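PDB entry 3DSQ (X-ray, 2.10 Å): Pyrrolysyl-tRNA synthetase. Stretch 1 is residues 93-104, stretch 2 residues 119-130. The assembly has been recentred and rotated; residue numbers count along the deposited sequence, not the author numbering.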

# COMPACT_ATOMS: atom_id res chain seq x y z
N VAL B 93 -8.59 2.29 5.47
CA VAL B 93 -7.22 2.63 5.10
C VAL B 93 -6.80 3.84 5.95
O VAL B 93 -7.33 4.96 5.81
CB VAL B 93 -7.10 2.91 3.58
CG1 VAL B 93 -7.98 4.08 3.16
CG2 VAL B 93 -5.65 3.16 3.24
N THR B 94 -5.83 3.60 6.82
CA THR B 94 -5.36 4.59 7.78
C THR B 94 -3.89 5.03 7.63
O THR B 94 -3.11 4.42 6.90
CB THR B 94 -5.60 4.06 9.22
OG1 THR B 94 -4.82 2.88 9.44
CG2 THR B 94 -7.07 3.69 9.43
N PRO B 95 -3.50 6.10 8.34
CA PRO B 95 -2.13 6.61 8.26
C PRO B 95 -1.04 5.58 8.53
O PRO B 95 -1.17 4.73 9.41
CB PRO B 95 -2.10 7.72 9.32
CG PRO B 95 -3.52 8.18 9.40
CD PRO B 95 -4.29 6.87 9.32
N THR B 96 0.03 5.64 7.75
CA THR B 96 1.15 4.75 7.98
C THR B 96 2.08 5.47 8.97
O THR B 96 2.96 4.85 9.55
CB THR B 96 1.90 4.43 6.70
OG1 THR B 96 2.40 5.64 6.13
CG2 THR B 96 0.97 3.74 5.70
N ILE B 97 1.91 6.78 9.13
CA ILE B 97 2.72 7.53 10.09
C ILE B 97 1.86 7.69 11.35
O ILE B 97 0.79 8.28 11.30
CB ILE B 97 3.11 8.95 9.56
CG1 ILE B 97 3.98 8.81 8.31
CG2 ILE B 97 3.91 9.73 10.65
CD1 ILE B 97 4.19 10.10 7.54
N ILE B 98 2.31 7.14 12.47
CA ILE B 98 1.54 7.26 13.71
C ILE B 98 2.36 8.00 14.79
O ILE B 98 3.55 8.24 14.60
CB ILE B 98 1.11 5.87 14.25
CG1 ILE B 98 2.34 5.06 14.66
CG2 ILE B 98 0.32 5.11 13.17
CD1 ILE B 98 2.00 3.77 15.41
N THR B 99 1.72 8.34 15.90
CA THR B 99 2.42 9.07 16.96
C THR B 99 3.01 8.17 18.03
O THR B 99 2.64 6.99 18.16
CB THR B 99 1.50 10.09 17.66
OG1 THR B 99 0.50 9.39 18.42
CG2 THR B 99 0.80 10.98 16.64
N LYS B 100 3.94 8.75 18.79
CA LYS B 100 4.61 8.07 19.90
C LYS B 100 3.61 7.71 20.99
O LYS B 100 3.72 6.67 21.63
CB LYS B 100 5.70 9.00 20.47
CG LYS B 100 6.47 8.43 21.66
CD LYS B 100 7.62 9.35 22.07
CE LYS B 100 8.44 8.72 23.20
NZ LYS B 100 9.64 9.52 23.60
N SER B 101 2.61 8.56 21.19
CA SER B 101 1.60 8.30 22.21
C SER B 101 0.78 7.07 21.83
O SER B 101 0.50 6.22 22.67
CB SER B 101 0.68 9.51 22.37
OG SER B 101 1.44 10.67 22.67
N ALA B 102 0.40 6.99 20.56
CA ALA B 102 -0.37 5.85 20.09
C ALA B 102 0.45 4.60 20.32
O ALA B 102 -0.02 3.62 20.89
CB ALA B 102 -0.69 6.00 18.62
N LEU B 103 1.71 4.66 19.91
CA LEU B 103 2.62 3.54 20.04
C LEU B 103 2.77 3.13 21.51
O LEU B 103 2.76 1.93 21.83
CB LEU B 103 3.97 3.91 19.43
CG LEU B 103 4.90 2.80 18.93
CD1 LEU B 103 5.74 2.29 20.06
CD2 LEU B 103 4.09 1.68 18.29
N ALA B 104 2.91 4.11 22.39
CA ALA B 104 3.06 3.84 23.82
C ALA B 104 1.89 3.03 24.39
O ALA B 104 2.09 2.12 25.18
CB ALA B 104 3.22 5.16 24.59
N PHE B 119 10.82 2.62 12.95
CA PHE B 119 11.53 3.66 12.24
C PHE B 119 10.92 5.00 12.65
O PHE B 119 9.77 5.30 12.30
CB PHE B 119 11.37 3.50 10.72
CG PHE B 119 12.09 2.31 10.16
CD1 PHE B 119 11.40 1.15 9.84
CD2 PHE B 119 13.46 2.38 9.91
CE1 PHE B 119 12.07 0.06 9.27
CE2 PHE B 119 14.14 1.29 9.34
CZ PHE B 119 13.44 0.13 9.02
N TRP B 120 11.67 5.78 13.42
CA TRP B 120 11.20 7.09 13.85
C TRP B 120 11.51 8.14 12.79
O TRP B 120 12.49 8.02 12.06
CB TRP B 120 11.87 7.51 15.17
CG TRP B 120 11.45 6.67 16.34
CD1 TRP B 120 12.12 5.60 16.86
CD2 TRP B 120 10.25 6.79 17.08
NE1 TRP B 120 11.40 5.05 17.89
CE2 TRP B 120 10.24 5.76 18.05
CE3 TRP B 120 9.16 7.68 17.03
CZ2 TRP B 120 9.19 5.59 18.96
CZ3 TRP B 120 8.12 7.50 17.94
CH2 TRP B 120 8.15 6.46 18.89
N LEU B 121 10.66 9.15 12.71
CA LEU B 121 10.84 10.24 11.75
C LEU B 121 11.33 11.46 12.53
O LEU B 121 12.01 12.32 11.98
CB LEU B 121 9.52 10.56 11.05
CG LEU B 121 8.84 9.40 10.30
CD1 LEU B 121 7.81 9.97 9.34
CD2 LEU B 121 9.87 8.59 9.54
N ASP B 122 10.94 11.54 13.79
CA ASP B 122 11.35 12.62 14.69
C ASP B 122 10.99 12.17 16.10
O ASP B 122 10.70 10.99 16.31
CB ASP B 122 10.67 13.96 14.34
CG ASP B 122 9.15 13.89 14.37
OD1 ASP B 122 8.58 13.08 15.13
OD2 ASP B 122 8.51 14.68 13.65
N GLY B 123 11.00 13.10 17.04
CA GLY B 123 10.69 12.73 18.41
C GLY B 123 9.29 12.25 18.73
O GLY B 123 9.09 11.56 19.72
N LYS B 124 8.31 12.60 17.88
CA LYS B 124 6.93 12.23 18.14
C LYS B 124 6.25 11.39 17.06
O LYS B 124 5.12 10.94 17.25
CB LYS B 124 6.10 13.49 18.35
CG LYS B 124 6.00 14.34 17.09
CD LYS B 124 5.11 15.55 17.28
CE LYS B 124 4.90 16.29 15.96
NZ LYS B 124 6.18 16.78 15.36
N LYS B 125 6.91 11.17 15.93
CA LYS B 125 6.30 10.41 14.85
C LYS B 125 7.16 9.24 14.40
O LYS B 125 8.39 9.30 14.45
CB LYS B 125 6.03 11.32 13.65
CG LYS B 125 5.20 12.55 13.97
CD LYS B 125 4.91 13.36 12.71
CE LYS B 125 4.21 14.68 13.04
NZ LYS B 125 2.90 14.48 13.74
N CYS B 126 6.50 8.17 13.96
CA CYS B 126 7.19 6.99 13.48
C CYS B 126 6.31 6.22 12.50
O CYS B 126 5.11 6.45 12.41
CB CYS B 126 7.56 6.06 14.64
SG CYS B 126 6.15 5.26 15.48
N LEU B 127 6.92 5.31 11.76
CA LEU B 127 6.16 4.48 10.82
C LEU B 127 5.51 3.37 11.63
O LEU B 127 6.15 2.72 12.45
CB LEU B 127 7.09 3.89 9.76
CG LEU B 127 7.68 4.90 8.77
CD1 LEU B 127 8.61 4.21 7.78
CD2 LEU B 127 6.53 5.59 8.04
N ARG B 128 4.22 3.16 11.40
CA ARG B 128 3.49 2.12 12.11
C ARG B 128 4.15 0.76 11.99
O ARG B 128 4.52 0.33 10.90
CB ARG B 128 2.04 2.03 11.60
CG ARG B 128 1.89 1.49 10.19
CD ARG B 128 0.43 1.56 9.72
NE ARG B 128 0.25 1.01 8.38
CZ ARG B 128 -0.84 1.20 7.63
NH1 ARG B 128 -1.85 1.94 8.10
NH2 ARG B 128 -0.92 0.64 6.44
N PRO B 129 4.35 0.06 13.12
CA PRO B 129 4.96 -1.27 13.12
C PRO B 129 3.84 -2.30 13.00
O PRO B 129 4.09 -3.46 12.71
CB PRO B 129 5.65 -1.34 14.48
CG PRO B 129 4.69 -0.61 15.34
CD PRO B 129 4.32 0.61 14.49
N MET B 130 2.61 -1.87 13.26
CA MET B 130 1.46 -2.76 13.17
C MET B 130 0.21 -1.92 12.93
O MET B 130 0.26 -0.69 13.03
CB MET B 130 1.30 -3.60 14.44
CG MET B 130 0.65 -2.89 15.62
SD MET B 130 1.79 -1.86 16.59
CE MET B 130 2.17 -2.99 17.91

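The apolar centre of this contact lies on the two faces of a short antiparallel pairing between strands 97-99 and 125-127. On one face, Ile98 and Cys126 sit side by side, with Ile98 CG1 3.9 Å from Cys126 SG. Ile98 adopts chi1 p and chi2 t, with its CD1 4.0 Å from Pro129 CD. Leu103, from the helix that follows the first strand, covers the same side. Its CD2 lies 3.8 Å from Pro129 CG, and its CG lies 4.4 Å from Cys126 SG. All four residues are apolar or nearly so, and all are buried. The compact cysteine side chain is in contact with both Ile98 and Leu103.

The opposite face carries Ile97, Thr99, Lys125 and Leu127. Ile97 CG1 is 4.1 Å from Leu127 CD2, and Ile97 CD1 reaches Leu121 CD1 at 4.0 Å. The aliphatic start of Lys125 also serves here, with its CB 4.0 Å from Ile97 CG2.

Main-chain hydrogen bonds join the strands. Ile98 N donates to Cys126 O at 2.9 Å, and Cys126 N donates back to Ile98 O at 3.0 Å. The flanking pairs, Ile97 with Leu127 and Thr99 with Lys125, are non-hydrogen-bonded; their CA atoms are 4.7 and 4.6 Å apart. CA-H...O contacts add to the pairing, such as Ile97 CA to Cys126 O at 3.5 Å. One further main-chain hydrogen bond lies beyond each end of the pairing. Arg128 N donates to Thr96 O at 2.8 Å, almost straight, and Lys100 N donates to Lys124 O at 2.9 Å.

At the helix end, Lys100 is fully extended. Its CG packs 3.8 Å from Trp120 CH2, while the end of the side chain leads away from the second stretch. The long aliphatic chain lets CG touch the indole while the charged end leads away, and the residue as a whole is exposed. Thr99 caps the helix: its OG1 accepts from Ala102 N at 3.2 Å. In the second stretch, Asp122 OD1 accepts from Lys124 N at 2.8 Å and from Lys125 N at 2.7 Å, which ties down the turn before the strand.

The other polar edge belongs to Arg128, which has the largest area covered by the other stretch. Its side chain runs along the first stretch, and Thr96 CG2 lies over one face of the guanidinium, 3.7 Å from Arg128 CZ. Arg128 NH1 makes a weak hydrogen bond to Pro95 O at 3.2 Å. The guanidinium nitrogens also have hydrogen bonds elsewhere in the structure, so the buried charge is well supplied with partners.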